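Long-range contact in dihydrodipicolinate synthase (Bacillus anthracis, PDB 1XKY), which probably catalyses the condensation of pyruvate with aspartate semialdehyde in the lysine branch of amino-acid biosynthesis, using a TIM-barrel scaffold: residues I30-T36 against A69-V74. Sequence-based numbering, arbitrary orientation.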
# COMPACT_ATOMS: atom_id res chain seq x y z
N ILE A 30 -2.16 8.70 -36.99
CA ILE A 30 -1.61 7.36 -37.22
C ILE A 30 -0.76 7.34 -38.49
O ILE A 30 -1.21 7.75 -39.56
CB ILE A 30 -2.72 6.28 -37.31
CG1 ILE A 30 -3.45 6.14 -35.97
CG2 ILE A 30 -2.10 4.93 -37.74
CD1 ILE A 30 -4.64 5.18 -35.97
N ASP A 31 0.47 6.84 -38.37
CA ASP A 31 1.36 6.67 -39.52
C ASP A 31 1.33 5.22 -39.96
O ASP A 31 1.96 4.35 -39.34
CB ASP A 31 2.78 7.11 -39.17
CG ASP A 31 3.64 7.29 -40.41
OD1 ASP A 31 3.68 6.38 -41.26
OD2 ASP A 31 4.26 8.36 -40.52
N PHE A 32 0.59 4.95 -41.03
CA PHE A 32 0.37 3.58 -41.48
C PHE A 32 1.63 2.94 -42.08
O PHE A 32 1.88 1.76 -41.85
CB PHE A 32 -0.83 3.51 -42.43
CG PHE A 32 -2.13 3.82 -41.75
CD1 PHE A 32 -2.64 5.12 -41.73
CD2 PHE A 32 -2.82 2.84 -41.07
CE1 PHE A 32 -3.83 5.41 -41.08
CE2 PHE A 32 -4.01 3.12 -40.42
CZ PHE A 32 -4.52 4.41 -40.42
N ALA A 33 2.43 3.73 -42.79
CA ALA A 33 3.70 3.23 -43.34
C ALA A 33 4.68 2.83 -42.23
O ALA A 33 5.34 1.80 -42.33
CB ALA A 33 4.34 4.27 -44.26
N LYS A 34 4.77 3.63 -41.17
CA LYS A 34 5.59 3.27 -40.00
C LYS A 34 5.04 2.04 -39.29
O LYS A 34 5.80 1.21 -38.78
CB LYS A 34 5.71 4.45 -39.02
CG LYS A 34 6.58 5.58 -39.53
CD LYS A 34 6.63 6.79 -38.58
CE LYS A 34 7.81 7.71 -38.94
NZ LYS A 34 8.10 8.72 -37.87
N THR A 35 3.71 1.92 -39.24
CA THR A 35 3.08 0.73 -38.67
C THR A 35 3.48 -0.52 -39.45
O THR A 35 3.84 -1.53 -38.85
CB THR A 35 1.54 0.87 -38.62
OG1 THR A 35 1.18 2.04 -37.87
CG2 THR A 35 0.90 -0.34 -37.96
N THR A 36 3.45 -0.45 -40.78
CA THR A 36 3.89 -1.57 -41.62
C THR A 36 5.33 -1.95 -41.29
O THR A 36 5.63 -3.12 -41.04
CB THR A 36 3.75 -1.23 -43.12
OG1 THR A 36 2.38 -0.89 -43.40
CG2 THR A 36 4.17 -2.41 -44.00
N ALA A 69 -9.54 1.41 -38.07
CA ALA A 69 -8.59 1.57 -39.18
C ALA A 69 -7.24 0.91 -38.87
O ALA A 69 -6.65 0.24 -39.73
CB ALA A 69 -8.39 3.05 -39.50
N LEU A 70 -6.78 1.11 -37.64
CA LEU A 70 -5.54 0.51 -37.17
C LEU A 70 -5.61 -1.02 -37.15
O LEU A 70 -4.66 -1.68 -37.60
CB LEU A 70 -5.17 1.04 -35.77
CG LEU A 70 -3.84 0.58 -35.18
CD1 LEU A 70 -2.67 1.04 -36.04
CD2 LEU A 70 -3.68 1.08 -33.74
N TYR A 71 -6.71 -1.57 -36.63
CA TYR A 71 -6.90 -3.03 -36.63
C TYR A 71 -6.84 -3.56 -38.06
O TYR A 71 -6.16 -4.55 -38.34
CB TYR A 71 -8.26 -3.45 -36.03
CG TYR A 71 -8.58 -2.99 -34.63
CD1 TYR A 71 -7.57 -2.73 -33.68
CD2 TYR A 71 -9.90 -2.83 -34.23
CE1 TYR A 71 -7.90 -2.30 -32.39
CE2 TYR A 71 -10.24 -2.42 -32.95
CZ TYR A 71 -9.24 -2.15 -32.03
OH TYR A 71 -9.60 -1.72 -30.76
N ARG A 72 -7.59 -2.90 -38.95
CA ARG A 72 -7.71 -3.33 -40.33
C ARG A 72 -6.35 -3.34 -41.03
O ARG A 72 -6.02 -4.29 -41.73
CB ARG A 72 -8.70 -2.43 -41.08
CG ARG A 72 -8.95 -2.83 -42.51
CD ARG A 72 -9.72 -1.75 -43.26
NE ARG A 72 -11.12 -1.69 -42.85
CZ ARG A 72 -11.69 -0.71 -42.15
NH1 ARG A 72 -10.99 0.35 -41.74
NH2 ARG A 72 -12.98 -0.79 -41.85
N HIS A 73 -5.57 -2.29 -40.83
CA HIS A 73 -4.24 -2.21 -41.44
C HIS A 73 -3.29 -3.29 -40.92
O HIS A 73 -2.57 -3.92 -41.69
CB HIS A 73 -3.62 -0.84 -41.19
CG HIS A 73 -2.27 -0.69 -41.81
ND1 HIS A 73 -2.10 -0.55 -43.17
CD2 HIS A 73 -1.03 -0.68 -41.27
CE1 HIS A 73 -0.81 -0.43 -43.44
NE2 HIS A 73 -0.14 -0.51 -42.30
N VAL A 74 -3.30 -3.50 -39.61
CA VAL A 74 -2.44 -4.49 -39.00
C VAL A 74 -2.83 -5.90 -39.46
O VAL A 74 -1.96 -6.72 -39.74
CB VAL A 74 -2.43 -4.38 -37.45
CG1 VAL A 74 -1.62 -5.50 -36.83
CG2 VAL A 74 -1.89 -3.01 -37.01
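The first turn of helix 32-44 passes the middle of helix 64-78 at -42°, the short axes 10.7 Å apart, with Phe32 and His73 meeting between them. These are the neighbouring outer helices that follow the first two strands of the TIM barrel, 16-19 and 49-52. His73 points at helix 32-44, and with CG anti to the backbone N (chi1 -179°) its imidazole reaches across to it. Phe32 covers one face of it: CB sits almost on the ring normal, 4.1 Å from the centroid, and CD2 comes within 3.6 Å of His73 CG. With planes at 75°, this is a T-shaped pair, the phenyl edge directed at the imidazole face. At the other end of the phenyl ring, CZ touches Ala69 CB, while Ile30 lays CG2 over the ring centre and extends CD1 to Leu70 CB. On the barrel side, Thr35 CG2 meets the imidazole edge at CD2 and also touches Val74 CG2; Leu70 and Val74 in turn pack on Val52 of strand 49-52. Thr35 OG1 donates a hydrogen bond to Asp31 O from above the carbonyl plane, and that oxygen also accepts from Thr35 N. At its far end the imidazole is held by a hydrogen bond, His73 NE2 lying 2.8 Å from Thr36 OG1.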